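Local coordinates for protein phosphoribosylglycinamide synthetase (Anaerococcus prevotii, PDB 4DIM) that probably works as an ATP-dependent ligase of the ATP-grasp superfamily, binding ATP and a metal ion, at residues A[10-15]-A[20-25]; A[58-63]-A[87-92]; A[65-70]-A[92-97]; A[82-87]-A[97-102]; A[105-110]-A[274-279]. All coordinates share one frame; numbering follows the deposited sequence.

Contact 1: A[10-15]-A[20-25]; sequences LLILGA and LGLYKA
I12, on strand 9-13, and Y23, on helix 20-29, are the nearest backbone pair in the middle of this contact, with CA atoms 7.7 Å apart, at the start of a beta-alpha-beta unit that continues into strand 32-37. This is the parallel sheet of a Rossmann-like N-terminal domain, and a glycine-rich pattern ending at G21 of the helix is consistent with that fold. The I12 side chain divides its two branches. CG1 lies anti to the carbonyl carbon (chi1 -65°) and carries CD1 over one face of the Y23 ring, 3.7 Å from its centroid and almost on the ring normal, a CH-pi contact. CG2, on the other branch, reaches Y23 CE2 at 3.7 Å and L22 CD2 at 4.0 Å, and I12 thereby touches both helix residues. A15 CB lies 3.5 Å from Y23 OH. All of these residues are buried: helix 43-48 also packs on Y23, and helix 297-305 on L22. The phenol is pinned at its far end, where Y23 OH donates to G14 O at 2.8 Å; the acceptor lies in the ring plane, while the hydroxyl stands 36° out of the G14 carbonyl plane.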
# COMPACT_ATOMS: atom_id res chain seq x y z
N LEU A 10 -4.70 21.43 -5.87
CA LEU A 10 -4.84 20.01 -5.55
C LEU A 10 -4.84 19.86 -4.08
O LEU A 10 -3.85 20.23 -3.47
CB LEU A 10 -3.69 19.16 -6.16
CG LEU A 10 -3.69 17.66 -5.83
CD1 LEU A 10 -4.75 16.94 -6.56
CD2 LEU A 10 -2.33 17.04 -6.11
N LEU A 11 -5.87 19.22 -3.53
CA LEU A 11 -5.94 18.92 -2.10
C LEU A 11 -5.35 17.55 -1.92
O LEU A 11 -5.83 16.59 -2.54
CB LEU A 11 -7.39 18.98 -1.57
CG LEU A 11 -7.66 18.29 -0.22
CD1 LEU A 11 -7.23 19.19 0.98
CD2 LEU A 11 -9.12 17.87 -0.10
N ILE A 12 -4.30 17.43 -1.11
CA ILE A 12 -3.71 16.13 -0.85
C ILE A 12 -4.20 15.71 0.50
O ILE A 12 -3.93 16.40 1.48
CB ILE A 12 -2.19 16.12 -0.96
CG1 ILE A 12 -1.75 16.42 -2.42
CG2 ILE A 12 -1.66 14.76 -0.49
CD1 ILE A 12 -0.29 16.97 -2.57
N LEU A 13 -4.91 14.58 0.58
CA LEU A 13 -5.45 14.09 1.86
C LEU A 13 -4.36 13.34 2.59
O LEU A 13 -3.96 12.27 2.14
CB LEU A 13 -6.66 13.18 1.64
CG LEU A 13 -7.95 13.85 1.21
CD1 LEU A 13 -7.93 14.15 -0.29
CD2 LEU A 13 -9.12 12.99 1.50
N GLY A 14 -3.87 13.94 3.66
CA GLY A 14 -2.82 13.39 4.50
C GLY A 14 -1.55 14.15 4.27
O GLY A 14 -1.31 14.61 3.16
N ALA A 15 -0.71 14.31 5.33
CA ALA A 15 0.59 14.98 5.20
C ALA A 15 1.63 14.40 6.13
O ALA A 15 2.39 15.15 6.73
CB ALA A 15 0.45 16.47 5.41
N LEU A 20 5.46 12.97 1.29
CA LEU A 20 6.09 14.16 0.73
C LEU A 20 6.42 14.09 -0.76
O LEU A 20 6.70 15.13 -1.35
CB LEU A 20 7.33 14.63 1.54
CG LEU A 20 8.61 13.80 1.68
CD1 LEU A 20 9.33 13.51 0.31
CD2 LEU A 20 9.58 14.54 2.62
N GLY A 21 6.36 12.91 -1.36
CA GLY A 21 6.69 12.74 -2.77
C GLY A 21 5.66 13.35 -3.69
O GLY A 21 5.98 13.93 -4.74
N LEU A 22 4.41 13.22 -3.30
CA LEU A 22 3.33 13.79 -4.05
C LEU A 22 3.28 15.31 -3.89
O LEU A 22 2.93 16.01 -4.84
CB LEU A 22 2.07 13.12 -3.61
CG LEU A 22 0.83 13.42 -4.34
CD1 LEU A 22 0.94 13.01 -5.81
CD2 LEU A 22 -0.28 12.72 -3.70
N TYR A 23 3.66 15.83 -2.71
CA TYR A 23 3.76 17.27 -2.47
C TYR A 23 4.90 17.86 -3.30
O TYR A 23 4.78 18.95 -3.86
CB TYR A 23 3.97 17.58 -0.98
CG TYR A 23 2.72 17.45 -0.14
CD1 TYR A 23 1.84 18.52 0.02
CD2 TYR A 23 2.43 16.27 0.52
CE1 TYR A 23 0.68 18.40 0.78
CE2 TYR A 23 1.27 16.14 1.30
CZ TYR A 23 0.42 17.23 1.45
OH TYR A 23 -0.75 17.12 2.16
N LYS A 24 5.99 17.12 -3.40
CA LYS A 24 7.16 17.55 -4.16
C LYS A 24 6.84 17.58 -5.67
O LYS A 24 7.16 18.56 -6.35
CB LYS A 24 8.34 16.59 -3.86
CG LYS A 24 9.69 17.16 -4.29
CD LYS A 24 10.76 16.09 -4.53
CE LYS A 24 10.94 15.73 -5.99
NZ LYS A 24 11.98 14.68 -6.20
N ALA A 25 6.18 16.54 -6.16
CA ALA A 25 5.82 16.41 -7.58
C ALA A 25 4.84 17.49 -7.99
O ALA A 25 5.05 18.15 -9.01
CB ALA A 25 5.22 15.05 -7.84

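Contact 2: A[58-63]-A[87-92]; sequences SNPDEV and LARICD
R89 reaches P60 and D61 because CG stands anti to its backbone N (chi1 -156°) and the chain then stays extended until it bends at chi3 (-76°), which lays the guanidinium across the first turn of helix 60-66. The two helices involved, 60-66 and 84-94, are neighbours in the Rossmann-like alpha/beta domain, and their closest backbone approach here is P60 to R89, 6.6 Å between CA atoms. P60 is the first residue of helix 60-66. Its ring carbon CB sits over the centre of one guanidinium face, 3.9 Å from R89 CZ, so the flat cation is backed by an apolar surface. The carboxylate of D61 approaches the same group at its edge, with the two planes 81° apart, nearly perpendicular. A salt bridge results, but the hydrogen bond within it is weak. R89 also makes a salt bridge through NH2 to E101, its stronger polar partner, and is thus held between two acidic residues. Deeper in, V63 and I90 cross at about a right angle: CG1 of V63, anti to its backbone N, points at the end of the I90 chain. I90 in turn rests on L11 and L13 of strand 9-13, and so carries the helix pair onto the sheet. At the more exposed edge, the D61 contact runs from OD1 to R89 NH1 at 2.9 Å.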
# COMPACT_ATOMS: atom_id res chain seq x y z
N SER A 58 -10.35 10.77 7.61
CA SER A 58 -11.03 9.49 7.78
C SER A 58 -12.55 9.68 7.92
O SER A 58 -13.28 8.68 8.00
CB SER A 58 -10.47 8.79 9.01
OG SER A 58 -10.86 9.49 10.18
N ASN A 59 -13.03 10.93 7.96
CA ASN A 59 -14.42 11.24 8.13
C ASN A 59 -14.94 11.75 6.79
O ASN A 59 -14.83 12.94 6.50
CB ASN A 59 -14.54 12.27 9.24
CG ASN A 59 -15.93 12.53 9.75
OD1 ASN A 59 -16.92 12.00 9.24
ND2 ASN A 59 -16.01 13.34 10.81
N PRO A 60 -15.48 10.86 5.93
CA PRO A 60 -15.90 11.30 4.59
C PRO A 60 -16.96 12.38 4.62
O PRO A 60 -16.96 13.20 3.71
CB PRO A 60 -16.43 10.02 3.92
CG PRO A 60 -16.63 9.07 4.97
CD PRO A 60 -15.66 9.39 6.06
N ASP A 61 -17.84 12.38 5.65
CA ASP A 61 -18.90 13.39 5.79
C ASP A 61 -18.32 14.78 6.13
O ASP A 61 -18.71 15.75 5.49
CB ASP A 61 -19.94 12.96 6.85
CG ASP A 61 -21.03 12.07 6.29
OD1 ASP A 61 -20.85 10.83 6.33
OD2 ASP A 61 -22.01 12.60 5.72
N GLU A 62 -17.39 14.86 7.09
CA GLU A 62 -16.74 16.13 7.44
C GLU A 62 -15.99 16.70 6.25
O GLU A 62 -16.07 17.88 5.97
CB GLU A 62 -15.75 15.93 8.59
CG GLU A 62 -15.15 17.21 9.14
CD GLU A 62 -13.79 17.00 9.78
OE1 GLU A 62 -12.78 17.08 9.05
OE2 GLU A 62 -13.74 16.68 10.99
N VAL A 63 -15.24 15.84 5.57
CA VAL A 63 -14.42 16.21 4.43
C VAL A 63 -15.26 16.79 3.31
O VAL A 63 -14.87 17.81 2.76
CB VAL A 63 -13.61 14.99 3.96
CG1 VAL A 63 -13.06 15.18 2.54
CG2 VAL A 63 -12.47 14.72 4.93
N LEU A 87 -11.62 10.66 -0.09
CA LEU A 87 -11.24 11.06 -1.46
C LEU A 87 -12.33 10.69 -2.48
O LEU A 87 -12.71 11.50 -3.33
CB LEU A 87 -9.96 10.39 -1.87
CG LEU A 87 -9.51 10.57 -3.33
CD1 LEU A 87 -9.41 12.03 -3.70
CD2 LEU A 87 -8.17 9.93 -3.52
N ALA A 88 -12.79 9.44 -2.41
CA ALA A 88 -13.82 8.92 -3.30
C ALA A 88 -15.10 9.80 -3.25
O ALA A 88 -15.64 10.14 -4.32
CB ALA A 88 -14.13 7.48 -2.92
N ARG A 89 -15.52 10.24 -2.04
CA ARG A 89 -16.68 11.12 -1.92
C ARG A 89 -16.37 12.50 -2.52
O ARG A 89 -17.21 13.02 -3.28
CB ARG A 89 -17.17 11.29 -0.48
CG ARG A 89 -18.67 11.69 -0.46
CD ARG A 89 -19.31 11.63 0.92
NE ARG A 89 -19.60 10.26 1.32
CZ ARG A 89 -20.06 9.89 2.51
NH1 ARG A 89 -20.32 10.80 3.45
NH2 ARG A 89 -20.28 8.60 2.77
N ILE A 90 -15.18 13.07 -2.22
CA ILE A 90 -14.74 14.36 -2.81
C ILE A 90 -14.93 14.29 -4.35
O ILE A 90 -15.58 15.14 -4.93
CB ILE A 90 -13.25 14.72 -2.46
CG1 ILE A 90 -13.11 15.12 -1.02
CG2 ILE A 90 -12.70 15.84 -3.36
CD1 ILE A 90 -11.73 14.96 -0.52
N CYS A 91 -14.40 13.24 -4.97
CA CYS A 91 -14.49 13.05 -6.42
C CYS A 91 -15.91 12.86 -6.90
O CYS A 91 -16.25 13.43 -7.92
CB CYS A 91 -13.61 11.89 -6.84
SG CYS A 91 -11.88 12.15 -6.41
N ASP A 92 -16.72 12.06 -6.18
CA ASP A 92 -18.12 11.84 -6.55
C ASP A 92 -18.99 13.10 -6.43
O ASP A 92 -19.95 13.22 -7.19
CB ASP A 92 -18.74 10.72 -5.69
CG ASP A 92 -18.33 9.34 -6.12
OD1 ASP A 92 -17.34 9.22 -6.90
OD2 ASP A 92 -18.97 8.36 -5.67

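Contact 3: A[65-70]-A[92-97]; sequences QKVKDL and DKENLV
Helix 60-66 and helix 84-94 of the Rossmann-like domain, with the residues next to them, are joined here by V67 and K68 on one side and E94 on the other. E94 has its CG anti to the carbonyl carbon and folds back at chi2 (-67°), a bend that swings its carboxylate to the type I beta turn running from V67 to L70. K68 also bends at chi2 (-75°), and its aliphatic chain runs alongside one carboxylate oxygen, OE2 of E94, crossing the glutamate at a slant. The ammonium group completes a long salt bridge, K68 NZ to E94 OE2 at 3.5 Å, consistent with a mainly electrostatic attraction at the exposed side of the contact. On the buried side, the CG methylene of E94 meets V67, whose CG2 lies 3.9 Å from E94 CG. The glutamate thus uses both halves of its side chain, the apolar stem against the valine and the carboxylate against the lysine. V67 continues inward to I90 and to L11 of strand 9-13, while L96 also leans on I90. Close by, L96 N and C91 O form a probable hydrogen bond. A charged pair over an apolar base thus links two helices that lie side by side on one face of a parallel sheet, as in Rossmann-type alpha/beta folds.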
# COMPACT_ATOMS: atom_id res chain seq x y z
N GLN A 65 -18.02 18.39 3.41
CA GLN A 65 -18.44 19.73 3.79
C GLN A 65 -17.30 20.73 3.62
O GLN A 65 -17.48 21.79 3.03
CB GLN A 65 -18.96 19.75 5.26
CG GLN A 65 -20.47 19.50 5.46
CD GLN A 65 -21.12 18.51 4.50
OE1 GLN A 65 -21.06 17.29 4.69
NE2 GLN A 65 -21.81 19.02 3.48
N LYS A 66 -16.14 20.38 4.14
CA LYS A 66 -14.98 21.26 4.14
C LYS A 66 -14.42 21.60 2.73
O LYS A 66 -13.78 22.65 2.63
CB LYS A 66 -13.86 20.67 5.03
CG LYS A 66 -14.18 20.78 6.53
CD LYS A 66 -13.07 20.25 7.42
CE LYS A 66 -13.37 20.37 8.91
NZ LYS A 66 -13.13 21.73 9.46
N VAL A 67 -14.68 20.79 1.67
CA VAL A 67 -14.11 20.99 0.32
C VAL A 67 -14.95 21.86 -0.61
O VAL A 67 -14.49 22.23 -1.69
CB VAL A 67 -13.84 19.64 -0.38
CG1 VAL A 67 -12.86 18.81 0.44
CG2 VAL A 67 -15.12 18.85 -0.69
N LYS A 68 -16.17 22.17 -0.22
CA LYS A 68 -17.04 22.98 -1.07
C LYS A 68 -16.48 24.39 -1.28
O LYS A 68 -16.56 24.92 -2.40
CB LYS A 68 -18.47 23.03 -0.51
CG LYS A 68 -19.40 21.95 -1.12
CD LYS A 68 -19.86 22.27 -2.59
CE LYS A 68 -20.65 21.14 -3.23
NZ LYS A 68 -20.68 21.23 -4.71
N ASP A 69 -15.83 24.96 -0.24
CA ASP A 69 -15.24 26.29 -0.31
C ASP A 69 -13.71 26.25 -0.53
O ASP A 69 -13.09 27.30 -0.43
CB ASP A 69 -15.61 27.08 0.95
CG ASP A 69 -17.12 27.26 1.15
OD1 ASP A 69 -17.70 28.21 0.54
OD2 ASP A 69 -17.71 26.46 1.90
N LEU A 70 -13.11 25.10 -0.96
CA LEU A 70 -11.66 25.05 -1.20
C LEU A 70 -11.25 25.24 -2.68
O LEU A 70 -10.05 25.30 -2.95
CB LEU A 70 -11.05 23.74 -0.64
CG LEU A 70 -11.03 23.62 0.91
CD1 LEU A 70 -10.41 22.32 1.32
CD2 LEU A 70 -10.31 24.81 1.59
N ASP A 92 -16.72 12.06 -6.18
CA ASP A 92 -18.12 11.84 -6.55
C ASP A 92 -18.99 13.10 -6.43
O ASP A 92 -19.95 13.22 -7.19
CB ASP A 92 -18.74 10.72 -5.69
CG ASP A 92 -18.33 9.34 -6.12
OD1 ASP A 92 -17.34 9.22 -6.90
OD2 ASP A 92 -18.97 8.36 -5.67
N LYS A 93 -18.70 14.00 -5.45
CA LYS A 93 -19.54 15.18 -5.20
C LYS A 93 -19.01 16.45 -5.91
O LYS A 93 -19.80 17.21 -6.44
CB LYS A 93 -19.69 15.44 -3.69
CG LYS A 93 -20.27 14.26 -2.87
CD LYS A 93 -21.69 13.81 -3.27
CE LYS A 93 -22.25 12.68 -2.40
NZ LYS A 93 -22.94 13.15 -1.15
N GLU A 94 -17.68 16.67 -5.94
CA GLU A 94 -17.10 17.83 -6.63
C GLU A 94 -16.81 17.51 -8.13
O GLU A 94 -16.33 18.39 -8.86
CB GLU A 94 -15.82 18.30 -5.91
CG GLU A 94 -16.02 18.83 -4.50
CD GLU A 94 -16.80 20.12 -4.36
OE1 GLU A 94 -16.61 21.04 -5.19
OE2 GLU A 94 -17.61 20.21 -3.40
N ASN A 95 -17.12 16.26 -8.60
CA ASN A 95 -16.95 15.81 -9.98
C ASN A 95 -15.49 15.99 -10.44
O ASN A 95 -15.19 16.50 -11.53
CB ASN A 95 -17.96 16.50 -10.93
CG ASN A 95 -18.13 15.79 -12.27
OD1 ASN A 95 -18.09 14.56 -12.37
ND2 ASN A 95 -18.31 16.56 -13.33
N LEU A 96 -14.60 15.53 -9.61
CA LEU A 96 -13.16 15.58 -9.85
C LEU A 96 -12.74 14.20 -10.31
O LEU A 96 -13.44 13.23 -10.02
CB LEU A 96 -12.45 16.00 -8.56
CG LEU A 96 -12.99 17.25 -7.90
CD1 LEU A 96 -12.22 17.59 -6.66
CD2 LEU A 96 -12.98 18.43 -8.84
N VAL A 97 -11.62 14.10 -11.04
CA VAL A 97 -11.12 12.80 -11.49
C VAL A 97 -10.61 11.98 -10.28
O VAL A 97 -10.00 12.54 -9.36
CB VAL A 97 -10.05 12.95 -12.58
CG1 VAL A 97 -9.33 11.63 -12.85
CG2 VAL A 97 -10.69 13.48 -13.88

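Contact 4: A[82-87]-A[97-102]; sequences TGIVSL and VGLNEE
Apolar packing forms the larger part of this contact, with L99 as the shared partner of I84 and L87, in the Rossmann-like N-terminal alpha/beta domain where the chain passes from helix 84-94 to helix 101-108. CG of L99 lies between the backbone N and the carbonyl carbon (chi1 80°), which turns the isobutyl end towards helix 84-94; its two methyls then part. CD1 goes to I84, 3.9 Å from its CD1, the two chains crossing at about a right angle; I84 reaches it because CG1 stands anti to its backbone N (chi1 -165°). CD2 of L99 goes to L87, 4.0 Å from both CG and CD2 of that residue. L99 also touches A88, so three residues of helix 84-94 line its course.

A second kind of contact sets a methyl beside a carboxylate. V85 and E101 come closest in backbone, 6.2 Å between CA atoms, and the extended E101 chain brings OE1 to 3.6 Å from V85 CG1. The charge itself is met by R89, so V85 lies beside an ion pair it does not join.

Polar bonds act on the helix start: N100 occupies the N-cap of helix 101-108 and its OD1 accepts from A103 N, while D92 OD2 accepts from E101 N. Two acceptors thus serve the first turn. Among its neighbours, the contact ties helix 84-94 to the chain entering helix 101-108, with P60 of helix 60-66 also touching V85 and T77, just past strand 74-76, touching I84 and L87.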
# COMPACT_ATOMS: atom_id res chain seq x y z
N THR A 82 -6.29 5.77 5.22
CA THR A 82 -6.97 6.67 6.15
C THR A 82 -8.03 7.54 5.44
O THR A 82 -9.20 7.44 5.81
CB THR A 82 -5.97 7.55 6.90
OG1 THR A 82 -4.87 6.75 7.35
CG2 THR A 82 -6.60 8.25 8.10
N GLY A 83 -7.65 8.21 4.36
CA GLY A 83 -8.55 9.08 3.60
C GLY A 83 -8.95 8.64 2.20
O GLY A 83 -9.23 9.49 1.35
N ILE A 84 -9.07 7.33 1.99
CA ILE A 84 -9.35 6.76 0.67
C ILE A 84 -10.82 6.83 0.33
O ILE A 84 -11.19 7.04 -0.82
CB ILE A 84 -8.78 5.31 0.56
CG1 ILE A 84 -8.72 4.83 -0.92
CG2 ILE A 84 -9.60 4.28 1.41
CD1 ILE A 84 -8.11 5.80 -1.88
N VAL A 85 -11.67 6.66 1.32
CA VAL A 85 -13.11 6.80 1.12
C VAL A 85 -13.45 8.27 0.95
O VAL A 85 -14.13 8.64 0.00
CB VAL A 85 -13.89 6.16 2.28
CG1 VAL A 85 -15.37 6.52 2.21
CG2 VAL A 85 -13.69 4.65 2.24
N SER A 86 -12.96 9.12 1.87
CA SER A 86 -13.18 10.57 1.82
C SER A 86 -12.76 11.10 0.46
O SER A 86 -13.56 11.79 -0.15
CB SER A 86 -12.43 11.26 2.95
OG SER A 86 -12.51 10.46 4.12
N LEU A 87 -11.62 10.66 -0.09
CA LEU A 87 -11.24 11.06 -1.46
C LEU A 87 -12.33 10.69 -2.48
O LEU A 87 -12.71 11.50 -3.33
CB LEU A 87 -9.96 10.39 -1.87
CG LEU A 87 -9.51 10.57 -3.33
CD1 LEU A 87 -9.41 12.03 -3.70
CD2 LEU A 87 -8.17 9.93 -3.52
N VAL A 97 -11.62 14.10 -11.04
CA VAL A 97 -11.12 12.80 -11.49
C VAL A 97 -10.61 11.98 -10.28
O VAL A 97 -10.00 12.54 -9.36
CB VAL A 97 -10.05 12.95 -12.58
CG1 VAL A 97 -9.33 11.63 -12.85
CG2 VAL A 97 -10.69 13.48 -13.88
N GLY A 98 -10.94 10.68 -10.29
CA GLY A 98 -10.57 9.74 -9.25
C GLY A 98 -11.44 8.50 -9.13
O GLY A 98 -12.34 8.29 -9.94
N LEU A 99 -11.16 7.64 -8.12
CA LEU A 99 -11.98 6.46 -7.83
C LEU A 99 -13.36 6.89 -7.31
O LEU A 99 -13.50 8.01 -6.80
CB LEU A 99 -11.31 5.51 -6.84
CG LEU A 99 -11.38 5.85 -5.32
CD1 LEU A 99 -10.78 4.73 -4.50
CD2 LEU A 99 -10.66 7.13 -4.99
N ASN A 100 -14.39 6.03 -7.45
CA ASN A 100 -15.75 6.34 -7.00
C ASN A 100 -15.96 5.69 -5.62
O ASN A 100 -15.23 4.79 -5.26
CB ASN A 100 -16.83 5.95 -8.07
CG ASN A 100 -16.98 4.48 -8.39
OD1 ASN A 100 -17.14 3.66 -7.50
ND2 ASN A 100 -17.03 4.12 -9.66
N GLU A 101 -16.93 6.19 -4.83
CA GLU A 101 -17.12 5.70 -3.47
C GLU A 101 -17.59 4.24 -3.39
O GLU A 101 -17.16 3.55 -2.47
CB GLU A 101 -18.08 6.59 -2.69
CG GLU A 101 -17.94 6.43 -1.19
CD GLU A 101 -18.79 7.36 -0.37
OE1 GLU A 101 -18.64 7.34 0.87
OE2 GLU A 101 -19.60 8.13 -0.96
N GLU A 102 -18.42 3.77 -4.31
CA GLU A 102 -18.87 2.38 -4.25
C GLU A 102 -17.69 1.40 -4.43
O GLU A 102 -17.71 0.34 -3.82
CB GLU A 102 -20.02 2.07 -5.23
CG GLU A 102 -19.79 2.39 -6.70
CD GLU A 102 -20.96 2.10 -7.61
OE1 GLU A 102 -20.94 2.62 -8.75
OE2 GLU A 102 -21.91 1.39 -7.20

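Contact 5: A[105-110]-A[274-279]; sequences IMCGDK and IELTGR
C107 and L276 form the closer-packed part of this contact, where helix 101-108 abuts strand 270-277 and C107 and T277 are only 5.9 Å apart at CA. The CB of C107 points toward the strand and lies against the L276 carbonyl, while SG of C107 touches CD2 of buried L276 at 4.2 Å. L253 and L255 also pack on both residues, so this end merges with an apolar cluster.

The rim is polar and belongs to the next helix: K110, at the start of helix 110-120, bends at chi2 and chi4 (-66°) to bring its ammonium group to the strand, where NZ donates to E275 OE1 at 2.9 Å as part of a salt bridge. The two chains cross at about a right angle, and the nitrogen meets that oxygen from 57° out of the carboxylate plane. NZ also lies 2.6 Å from I274 O, close to the bulged backbone: I274 and E275 both face D263 in a classic beta bulge. Strand 270-277 is an outermost strand, within this chain, of the large antiparallel sheet of the ATP-grasp domain, paired with strand 258-267; helix 236-253 packs beside L276, and D109 is the N-cap of helix 110-120.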
# COMPACT_ATOMS: atom_id res chain seq x y z
N ILE A 105 -15.53 1.47 -1.00
CA ILE A 105 -16.27 0.70 0.02
C ILE A 105 -16.06 -0.80 -0.20
O ILE A 105 -15.99 -1.58 0.75
CB ILE A 105 -17.79 1.04 -0.06
CG1 ILE A 105 -18.10 2.49 0.39
CG2 ILE A 105 -18.64 0.02 0.69
CD1 ILE A 105 -18.52 2.71 1.88
N MSE A 106 -16.06 -1.20 -1.47
CA MSE A 106 -15.98 -2.60 -1.83
C MSE A 106 -14.63 -3.15 -1.50
O MSE A 106 -14.54 -4.27 -1.04
CB MSE A 106 -16.30 -2.78 -3.29
CG MSE A 106 -16.80 -4.16 -3.62
SE MSE A 106 -17.77 -4.18 -5.28
CE MSE A 106 -19.35 -5.41 -4.65
N CYS A 107 -13.57 -2.35 -1.72
CA CYS A 107 -12.18 -2.67 -1.38
C CYS A 107 -12.03 -2.79 0.13
O CYS A 107 -11.38 -3.71 0.62
CB CYS A 107 -11.25 -1.60 -1.92
SG CYS A 107 -11.06 -1.63 -3.73
N GLY A 108 -12.62 -1.84 0.83
CA GLY A 108 -12.58 -1.75 2.28
C GLY A 108 -13.32 -2.83 3.03
O GLY A 108 -12.99 -3.10 4.19
N ASP A 109 -14.33 -3.46 2.39
CA ASP A 109 -15.13 -4.50 3.02
C ASP A 109 -14.84 -5.83 2.38
O ASP A 109 -15.24 -6.06 1.24
CB ASP A 109 -16.62 -4.15 2.92
CG ASP A 109 -17.50 -5.01 3.82
OD1 ASP A 109 -17.32 -4.95 5.06
OD2 ASP A 109 -18.39 -5.71 3.30
N LYS A 110 -14.12 -6.70 3.10
CA LYS A 110 -13.78 -8.07 2.65
C LYS A 110 -15.01 -8.90 2.18
O LYS A 110 -14.86 -9.66 1.25
CB LYS A 110 -13.05 -8.86 3.76
CG LYS A 110 -11.53 -8.63 3.83
CD LYS A 110 -10.74 -9.94 4.01
CE LYS A 110 -9.26 -9.80 3.75
NZ LYS A 110 -8.96 -9.48 2.33
N ILE A 274 -5.15 -10.97 -1.88
CA ILE A 274 -5.57 -10.85 -0.48
C ILE A 274 -6.28 -9.50 -0.25
O ILE A 274 -7.39 -9.49 0.24
CB ILE A 274 -4.37 -10.99 0.49
CG1 ILE A 274 -3.63 -12.30 0.28
CG2 ILE A 274 -4.86 -10.86 1.93
CD1 ILE A 274 -2.12 -12.14 0.63
N GLU A 275 -5.61 -8.38 -0.55
CA GLU A 275 -6.09 -7.01 -0.39
C GLU A 275 -5.83 -6.20 -1.67
O GLU A 275 -4.85 -6.44 -2.36
CB GLU A 275 -5.42 -6.27 0.81
CG GLU A 275 -5.28 -6.99 2.14
CD GLU A 275 -6.56 -7.29 2.90
OE1 GLU A 275 -7.66 -6.86 2.45
OE2 GLU A 275 -6.48 -7.94 3.97
N LEU A 276 -6.68 -5.21 -1.94
CA LEU A 276 -6.58 -4.33 -3.10
C LEU A 276 -7.14 -2.95 -2.73
O LEU A 276 -8.31 -2.84 -2.36
CB LEU A 276 -7.35 -4.92 -4.29
CG LEU A 276 -6.99 -4.28 -5.65
CD1 LEU A 276 -6.77 -5.33 -6.77
CD2 LEU A 276 -8.01 -3.28 -6.09
N THR A 277 -6.35 -1.88 -2.87
CA THR A 277 -6.81 -0.52 -2.55
C THR A 277 -6.52 0.42 -3.75
O THR A 277 -5.52 0.26 -4.41
CB THR A 277 -6.23 -0.06 -1.21
OG1 THR A 277 -6.46 1.32 -1.00
CG2 THR A 277 -4.79 -0.31 -1.07
N GLY A 278 -7.39 1.39 -4.01
CA GLY A 278 -7.22 2.36 -5.10
C GLY A 278 -6.31 3.53 -4.78
O GLY A 278 -6.66 4.68 -5.05
N ARG A 279 -5.13 3.26 -4.22
CA ARG A 279 -4.08 4.25 -4.02
C ARG A 279 -2.67 3.54 -4.07
O ARG A 279 -2.55 2.31 -4.01
CB ARG A 279 -4.28 5.09 -2.75
CG ARG A 279 -4.53 4.33 -1.46
CD ARG A 279 -3.26 3.88 -0.82
NE ARG A 279 -3.50 2.88 0.22
CZ ARG A 279 -2.55 2.12 0.77
NH1 ARG A 279 -2.86 1.24 1.71
NH2 ARG A 279 -1.30 2.23 0.38

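From the N terminus, contact 1 closes the short turn from strand 9-13 into helix 20-29 and is complete before the others begin. Contacts 2, 3 and 4 follow as an interlaced group: their segments alternate along the chain, each pair of them crosses, and all use helix 84-94. Contacts 2 and 3 close the excursion through strand 74-76, back to helix 60-66, whereas contact 4 closes the shorter excursion to helix 101-108. L11 and L13 of strand 9-13 join contact 1 to this group. Contact 5 spans 164 residues and brings helix 101-108 to strand 270-277; I84 of contact 4 touches G278 there, linking the Rossmann-like domain to the ATP-grasp sheet.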